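PDB 7A9X: RNA-binding protein RMD9, mitochondrial from Saccharomyces cerevisiae S288C, which binds a dodecameric motif in the 3'-UTRs of mitochondrial mRNAs and takes part in the processing or stability of these transcripts. Local coordinates for residues 371-376 with 410-414. Residues are numbered along the deposited sequence.
Sequences FFENYI and RASIW. With nucleotides of chain B.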
loop_
_atom_site.group_PDB
_atom_site.type_symbol
_atom_site.label_atom_id
_atom_site.label_comp_id
_atom_site.label_asym_id
_atom_site.label_seq_id
_atom_site.Cartn_x
_atom_site.Cartn_y
_atom_site.Cartn_z
ATOM N N PHE A 371 -5.421 -8.477 16.831
ATOM C CA PHE A 371 -5.746 -9.715 17.538
ATOM C C PHE A 371 -4.598 -10.149 18.441
ATOM O O PHE A 371 -4.773 -10.335 19.651
ATOM C CB PHE A 371 -6.093 -10.828 16.547
ATOM C CG PHE A 371 -6.389 -12.152 17.205
ATOM C CD1 PHE A 371 -5.373 -13.062 17.471
ATOM C CD2 PHE A 371 -7.682 -12.481 17.573
ATOM C CE1 PHE A 371 -5.648 -14.274 18.088
ATOM C CE2 PHE A 371 -7.963 -13.691 18.187
ATOM C CZ PHE A 371 -6.947 -14.586 18.446
ATOM N N PHE A 372 -3.408 -10.323 17.865
ATOM C CA PHE A 372 -2.292 -10.857 18.633
ATOM C C PHE A 372 -1.677 -9.836 19.582
ATOM O O PHE A 372 -0.878 -10.224 20.441
ATOM C CB PHE A 372 -1.241 -11.434 17.683
ATOM C CG PHE A 372 -1.679 -12.712 17.019
ATOM C CD1 PHE A 372 -1.525 -13.929 17.660
ATOM C CD2 PHE A 372 -2.268 -12.694 15.765
ATOM C CE1 PHE A 372 -1.938 -15.103 17.061
ATOM C CE2 PHE A 372 -2.678 -13.865 15.159
ATOM C CZ PHE A 372 -2.512 -15.073 15.809
ATOM N N GLU A 373 -2.026 -8.555 19.463
ATOM C CA GLU A 373 -1.705 -7.627 20.541
ATOM C C GLU A 373 -2.647 -7.826 21.720
ATOM O O GLU A 373 -2.223 -7.754 22.878
ATOM C CB GLU A 373 -1.770 -6.182 20.047
ATOM C CG GLU A 373 -0.642 -5.797 19.111
ATOM C CD GLU A 373 -0.692 -4.336 18.722
ATOM O OE1 GLU A 373 -1.513 -3.595 19.302
ATOM O OE2 GLU A 373 0.090 -3.931 17.836
ATOM N N ASN A 374 -3.922 -8.096 21.436
ATOM C CA ASN A 374 -4.894 -8.327 22.498
ATOM C C ASN A 374 -4.603 -9.632 23.234
ATOM O O ASN A 374 -4.596 -9.672 24.469
ATOM C CB ASN A 374 -6.306 -8.332 21.909
ATOM C CG ASN A 374 -7.380 -8.436 22.971
ATOM O OD1 ASN A 374 -7.629 -7.484 23.707
ATOM N ND2 ASN A 374 -8.032 -9.592 23.047
ATOM N N TYR A 375 -4.349 -10.709 22.492
ATOM C CA TYR A 375 -4.074 -12.019 23.079
ATOM C C TYR A 375 -2.580 -12.293 23.204
ATOM O O TYR A 375 -2.137 -13.437 23.073
ATOM C CB TYR A 375 -4.762 -13.110 22.266
ATOM C CG TYR A 375 -6.269 -13.089 22.395
ATOM C CD1 TYR A 375 -6.892 -13.560 23.549
ATOM C CD2 TYR A 375 -7.067 -12.591 21.372
ATOM C CE1 TYR A 375 -8.267 -13.541 23.676
ATOM C CE2 TYR A 375 -8.443 -12.568 21.490
ATOM C CZ TYR A 375 -9.038 -13.044 22.645
ATOM O OH TYR A 375 -10.409 -13.023 22.770
ATOM N N ILE A 376 -1.789 -11.251 23.476
ATOM C CA ILE A 376 -0.335 -11.394 23.543
ATOM C C ILE A 376 0.073 -12.350 24.658
ATOM O O ILE A 376 1.067 -13.076 24.531
ATOM C CB ILE A 376 0.321 -10.006 23.711
ATOM C CG1 ILE A 376 1.847 -10.121 23.745
ATOM C CG2 ILE A 376 -0.190 -9.306 24.968
ATOM C CD1 ILE A 376 2.558 -8.797 23.849
ATOM N N ARG A 410 1.901 -13.141 12.644
ATOM C CA ARG A 410 1.672 -12.471 13.917
ATOM C C ARG A 410 1.631 -13.439 15.094
ATOM O O ARG A 410 1.850 -13.011 16.231
ATOM C CB ARG A 410 0.372 -11.670 13.850
ATOM C CG ARG A 410 0.315 -10.674 12.698
ATOM C CD ARG A 410 1.311 -9.535 12.887
ATOM N NE ARG A 410 1.243 -8.561 11.801
ATOM C CZ ARG A 410 2.158 -8.441 10.842
ATOM N NH1 ARG A 410 2.011 -7.528 9.892
ATOM N NH2 ARG A 410 3.225 -9.228 10.838
ATOM N N ALA A 411 1.369 -14.728 14.853
ATOM C CA ALA A 411 1.304 -15.692 15.947
ATOM C C ALA A 411 2.671 -16.017 16.537
ATOM O O ALA A 411 2.736 -16.761 17.521
ATOM C CB ALA A 411 0.630 -16.982 15.477
ATOM N N SER A 412 3.754 -15.484 15.969
ATOM C CA SER A 412 5.086 -15.722 16.512
ATOM C C SER A 412 5.239 -15.189 17.929
ATOM O O SER A 412 6.144 -15.623 18.649
ATOM C CB SER A 412 6.139 -15.088 15.603
ATOM O OG SER A 412 5.893 -13.703 15.432
ATOM N N ILE A 413 4.381 -14.250 18.338
ATOM C CA ILE A 413 4.423 -13.727 19.700
ATOM C C ILE A 413 4.118 -14.825 20.712
ATOM O O ILE A 413 4.633 -14.805 21.837
ATOM C CB ILE A 413 3.451 -12.535 19.830
ATOM C CG1 ILE A 413 4.057 -11.277 19.203
ATOM C CG2 ILE A 413 3.086 -12.271 21.277
ATOM C CD1 ILE A 413 3.302 -10.004 19.543
ATOM N N TRP A 414 3.301 -15.809 20.329
ATOM C CA TRP A 414 2.966 -16.883 21.256
ATOM C C TRP A 414 4.146 -17.817 21.498
ATOM O O TRP A 414 4.241 -18.419 22.574
ATOM C CB TRP A 414 1.759 -17.665 20.740
ATOM C CG TRP A 414 0.470 -16.940 20.945
ATOM C CD1 TRP A 414 0.276 -15.817 21.697
ATOM C CD2 TRP A 414 -0.807 -17.275 20.388
ATOM N NE1 TRP A 414 -1.042 -15.434 21.648
ATOM C CE2 TRP A 414 -1.729 -16.313 20.850
ATOM C CE3 TRP A 414 -1.261 -18.294 19.546
ATOM C CZ2 TRP A 414 -3.078 -16.340 20.497
ATOM C CZ3 TRP A 414 -2.601 -18.320 19.197
ATOM C CH2 TRP A 414 -3.492 -17.348 19.672
ATOM P P U B 11 4.722 -9.445 7.079
ATOM O OP1 U B 11 5.065 -9.391 8.525
ATOM O OP2 U B 11 4.704 -8.188 6.289
ATOM O "O5'" U B 11 5.720 -10.463 6.365
ATOM C "C5'" U B 11 5.981 -11.743 6.918
ATOM C "C4'" U B 11 6.817 -12.584 5.990
ATOM O "O4'" U B 11 6.047 -12.926 4.807
ATOM C "C3'" U B 11 8.067 -11.924 5.432
ATOM O "O3'" U B 11 9.153 -11.929 6.340
ATOM C "C2'" U B 11 8.324 -12.725 4.163
ATOM O "O2'" U B 11 8.917 -13.978 4.469
ATOM C "C1'" U B 11 6.896 -12.977 3.678
ATOM N N1 U B 11 6.451 -11.951 2.711
ATOM C C2 U B 11 6.936 -12.020 1.417
ATOM O O2 U B 11 7.708 -12.883 1.036
ATOM N N3 U B 11 6.474 -11.036 0.578
ATOM C C4 U B 11 5.602 -10.015 0.899
ATOM O O4 U B 11 5.280 -9.198 0.035
ATOM C C5 U B 11 5.150 -10.013 2.255
ATOM C C6 U B 11 5.580 -10.959 3.093
#
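Helical repeats that bind RNA can pack through apolar side chains and still offer polar groups to the nucleic acid, as between the repeats assigned as PPR6 and PPR7. Phe372, in the m rotamer near the end of helix 357-374, sends its ring toward residues 410-414. Ala411 CA and the carbonyl oxygen of Arg410 lie over one ring face, and Phe372 CE1 comes within 3.6 Å of Ala411 CB. The same ring is the edge in an edge-to-face pair with Trp414, centroids 5.0 Å apart and planes at 63°. Trp414, also m, leaves its backbone sideways but swings its indole inward, so that NE1 donates a nearly linear 2.7 Å hydrogen bond to Tyr375 O, where the chain has just left helical geometry. Phe371, in the t rotamer, meets Trp414 at the indole's CH2 and rests on Leu386 and Ile389 of helix 379-396. At the more exposed margin, Ile376 CG1 touches Ile413 CG2 at 3.5 Å. Arg410 packs its CB on Phe372 CD2 (3.4 Å), then leads its guanidinium away: NE hydrogen-bonds to Thr369 OG1, while NH2 donates to OP1 of U11 of chain B at 3.0 Å. That phosphate bond reads no base, consistent with backbone binding rather than sequence discrimination.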